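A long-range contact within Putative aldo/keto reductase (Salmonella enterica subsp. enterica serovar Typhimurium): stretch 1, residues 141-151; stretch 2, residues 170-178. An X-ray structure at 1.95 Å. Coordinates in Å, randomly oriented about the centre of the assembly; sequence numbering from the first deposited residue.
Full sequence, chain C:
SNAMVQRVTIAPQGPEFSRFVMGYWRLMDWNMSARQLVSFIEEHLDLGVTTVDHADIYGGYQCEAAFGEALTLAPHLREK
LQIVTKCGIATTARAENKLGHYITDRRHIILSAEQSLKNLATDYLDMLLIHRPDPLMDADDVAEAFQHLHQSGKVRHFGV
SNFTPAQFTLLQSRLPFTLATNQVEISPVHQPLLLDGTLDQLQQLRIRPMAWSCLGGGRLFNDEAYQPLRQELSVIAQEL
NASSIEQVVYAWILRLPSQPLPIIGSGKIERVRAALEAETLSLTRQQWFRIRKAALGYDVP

Stretch 1, residues 141-151: DVAEAFQHLHQ
Stretch 2 (170-178) LLQSRLPFT

Stretch 1 is helical throughout, with phi/psi near -60/-45 and i to i+4 bonds such as Gln147 N to Ala143 O (2.8 Å). Stretch 2 begins as the last part of a helix and continues as a loop, in which Leu175 (-104/138) and Phe177 (-124/155) are extended and Pro176 (-80/-9) between them is not. The backbones come nearest at Ala143 and Leu175, whose CA atoms lie 6.0 Å apart; Ala143 CB points toward the loop, 3.8 Å from Arg174 CB and 3.9 Å from Leu175 CD2.

Phe177 covers the most surface. Its side chain (chi1 35°, chi2 69°) points toward the helix, placing CZ 4.2 Å from Phe146 CB, which lies at the ring edge. One turn on, His150 (chi1 t, chi2 79°) receives Phe177 CE2 over one face of its imidazole; the ring centroids are 4.9 Å apart and the planes meet obliquely at 44°. Gln172 NE2 donates to Phe177 O (3.1 Å), tying the loop back to its own helix.

Leu171 (t, p) turns its end to the helix, setting CD1 3.6 Å from Val142 CG1. Phe146 (chi1 m) meets Leu175 (m, t) at its ring edge, CD1 to CD1 4.1 Å. Gln147 (chi1 m) also packs against this loop. No hydrogen bond is assigned between the stretches, and apolar packing dominates.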

# COMPACT_ATOMS: atom_id res chain seq x y z
N ASP C 141 -7.46 -32.98 -9.04
CA ASP C 141 -6.94 -33.27 -10.36
C ASP C 141 -5.42 -33.44 -10.33
O ASP C 141 -4.89 -34.37 -10.95
CB ASP C 141 -7.31 -32.15 -11.33
CG ASP C 141 -8.76 -32.21 -11.75
OD1 ASP C 141 -9.44 -33.23 -11.47
OD2 ASP C 141 -9.21 -31.24 -12.39
N VAL C 142 -4.74 -32.55 -9.62
CA VAL C 142 -3.30 -32.65 -9.44
C VAL C 142 -2.96 -33.95 -8.72
O VAL C 142 -2.06 -34.68 -9.13
CB VAL C 142 -2.74 -31.45 -8.65
CG1 VAL C 142 -1.22 -31.59 -8.42
CG2 VAL C 142 -3.06 -30.15 -9.38
N ALA C 143 -3.71 -34.26 -7.66
CA ALA C 143 -3.52 -35.50 -6.91
C ALA C 143 -3.69 -36.72 -7.81
O ALA C 143 -2.92 -37.67 -7.70
CB ALA C 143 -4.50 -35.58 -5.74
N GLU C 144 -4.69 -36.73 -8.68
CA GLU C 144 -4.86 -37.85 -9.61
C GLU C 144 -3.60 -38.01 -10.46
O GLU C 144 -3.08 -39.11 -10.60
CB GLU C 144 -6.08 -37.67 -10.51
CG GLU C 144 -7.43 -37.86 -9.81
CD GLU C 144 -8.61 -37.70 -10.76
OE1 GLU C 144 -9.63 -37.11 -10.34
OE2 GLU C 144 -8.53 -38.16 -11.92
N ALA C 145 -3.12 -36.90 -11.02
CA ALA C 145 -1.93 -36.95 -11.87
C ALA C 145 -0.73 -37.47 -11.08
O ALA C 145 -0.04 -38.40 -11.52
CB ALA C 145 -1.63 -35.57 -12.45
N PHE C 146 -0.49 -36.88 -9.91
CA PHE C 146 0.62 -37.29 -9.06
C PHE C 146 0.51 -38.77 -8.69
O PHE C 146 1.51 -39.50 -8.74
CB PHE C 146 0.70 -36.44 -7.79
CG PHE C 146 1.26 -35.05 -8.00
CD1 PHE C 146 1.51 -34.22 -6.92
CD2 PHE C 146 1.55 -34.58 -9.28
CE1 PHE C 146 2.03 -32.94 -7.10
CE2 PHE C 146 2.07 -33.30 -9.46
CZ PHE C 146 2.30 -32.48 -8.36
N GLN C 147 -0.70 -39.22 -8.33
CA GLN C 147 -0.96 -40.64 -8.05
C GLN C 147 -0.55 -41.54 -9.21
O GLN C 147 0.09 -42.58 -9.01
CB GLN C 147 -2.44 -40.89 -7.75
CG GLN C 147 -2.95 -40.37 -6.41
CD GLN C 147 -1.83 -40.02 -5.46
OE1 GLN C 147 -1.41 -38.87 -5.37
NE2 GLN C 147 -1.34 -41.03 -4.74
N HIS C 148 -0.95 -41.16 -10.41
CA HIS C 148 -0.66 -41.98 -11.56
C HIS C 148 0.85 -42.05 -11.81
O HIS C 148 1.39 -43.12 -12.06
CB HIS C 148 -1.37 -41.46 -12.80
CG HIS C 148 -1.00 -42.19 -14.05
ND1 HIS C 148 -0.16 -41.66 -15.00
CD2 HIS C 148 -1.32 -43.43 -14.48
CE1 HIS C 148 0.00 -42.53 -15.98
NE2 HIS C 148 -0.70 -43.62 -15.69
N LEU C 149 1.50 -40.91 -11.75
CA LEU C 149 2.94 -40.82 -12.01
C LEU C 149 3.74 -41.59 -10.95
O LEU C 149 4.78 -42.19 -11.24
CB LEU C 149 3.38 -39.35 -12.05
CG LEU C 149 3.23 -38.56 -13.35
CD1 LEU C 149 1.90 -38.79 -14.02
CD2 LEU C 149 3.43 -37.07 -13.12
N HIS C 150 3.25 -41.55 -9.71
CA HIS C 150 3.89 -42.28 -8.62
C HIS C 150 3.67 -43.78 -8.76
O HIS C 150 4.60 -44.57 -8.55
CB HIS C 150 3.36 -41.78 -7.27
CG HIS C 150 4.06 -42.37 -6.09
ND1 HIS C 150 5.29 -41.93 -5.65
CD2 HIS C 150 3.70 -43.38 -5.26
CE1 HIS C 150 5.66 -42.63 -4.60
NE2 HIS C 150 4.71 -43.51 -4.33
N GLN C 151 2.45 -44.17 -9.12
CA GLN C 151 2.10 -45.58 -9.29
C GLN C 151 2.97 -46.29 -10.34
O GLN C 151 3.22 -47.48 -10.22
CB GLN C 151 0.62 -45.73 -9.69
CG GLN C 151 0.39 -45.80 -11.20
CD GLN C 151 -0.75 -46.71 -11.62
OE1 GLN C 151 -0.70 -47.92 -11.43
NE2 GLN C 151 -1.79 -46.11 -12.21
N LEU C 170 -3.82 -26.84 0.90
CA LEU C 170 -4.85 -27.33 -0.01
C LEU C 170 -4.36 -28.56 -0.78
O LEU C 170 -5.01 -29.60 -0.78
CB LEU C 170 -5.26 -26.22 -0.98
CG LEU C 170 -6.08 -26.68 -2.20
CD1 LEU C 170 -7.38 -27.41 -1.75
CD2 LEU C 170 -6.40 -25.50 -3.11
N LEU C 171 -3.21 -28.43 -1.44
CA LEU C 171 -2.73 -29.53 -2.27
C LEU C 171 -2.36 -30.69 -1.37
O LEU C 171 -2.71 -31.83 -1.68
CB LEU C 171 -1.53 -29.10 -3.13
CG LEU C 171 -1.00 -30.14 -4.12
CD1 LEU C 171 -2.11 -30.77 -4.98
CD2 LEU C 171 0.05 -29.52 -5.02
N GLN C 172 -1.70 -30.41 -0.25
CA GLN C 172 -1.25 -31.47 0.64
C GLN C 172 -2.40 -32.33 1.14
O GLN C 172 -2.25 -33.55 1.28
CB GLN C 172 -0.49 -30.90 1.84
CG GLN C 172 0.04 -31.96 2.80
CD GLN C 172 1.09 -32.87 2.16
OE1 GLN C 172 2.28 -32.55 2.13
NE2 GLN C 172 0.66 -34.03 1.66
N SER C 173 -3.55 -31.70 1.40
CA SER C 173 -4.72 -32.41 1.93
C SER C 173 -5.14 -33.57 1.03
O SER C 173 -5.70 -34.55 1.52
CB SER C 173 -5.91 -31.46 2.13
OG SER C 173 -6.37 -30.90 0.90
N ARG C 174 -4.84 -33.49 -0.26
CA ARG C 174 -5.28 -34.49 -1.21
C ARG C 174 -4.28 -35.63 -1.40
O ARG C 174 -4.60 -36.64 -2.01
CB ARG C 174 -5.57 -33.85 -2.56
CG ARG C 174 -6.50 -32.63 -2.52
CD ARG C 174 -7.80 -32.97 -1.84
NE ARG C 174 -8.89 -32.05 -2.18
CZ ARG C 174 -9.56 -31.32 -1.30
NH1 ARG C 174 -9.26 -31.40 -0.01
NH2 ARG C 174 -10.55 -30.53 -1.70
N LEU C 175 -3.07 -35.46 -0.86
CA LEU C 175 -1.98 -36.40 -1.16
C LEU C 175 -1.68 -37.38 -0.03
O LEU C 175 -1.65 -37.01 1.14
CB LEU C 175 -0.72 -35.62 -1.52
CG LEU C 175 -0.86 -34.78 -2.78
CD1 LEU C 175 0.34 -33.85 -2.99
CD2 LEU C 175 -1.06 -35.66 -4.00
N PRO C 176 -1.46 -38.65 -0.39
CA PRO C 176 -1.10 -39.68 0.59
C PRO C 176 0.38 -39.63 0.97
O PRO C 176 0.80 -40.32 1.90
CB PRO C 176 -1.45 -40.98 -0.14
CG PRO C 176 -1.25 -40.65 -1.59
CD PRO C 176 -1.68 -39.21 -1.74
N PHE C 177 1.16 -38.83 0.25
CA PHE C 177 2.57 -38.63 0.58
C PHE C 177 2.90 -37.16 0.80
O PHE C 177 2.22 -36.27 0.27
CB PHE C 177 3.46 -39.21 -0.53
CG PHE C 177 2.89 -39.05 -1.91
CD1 PHE C 177 2.79 -37.79 -2.49
CD2 PHE C 177 2.46 -40.15 -2.62
CE1 PHE C 177 2.26 -37.64 -3.76
CE2 PHE C 177 1.94 -40.01 -3.89
CZ PHE C 177 1.83 -38.75 -4.46
N THR C 178 3.94 -36.90 1.58
CA THR C 178 4.33 -35.53 1.92
C THR C 178 4.91 -34.76 0.74
O THR C 178 5.80 -35.26 0.05
CB THR C 178 5.38 -35.53 3.04
OG1 THR C 178 4.95 -36.39 4.10
CG2 THR C 178 5.62 -34.11 3.56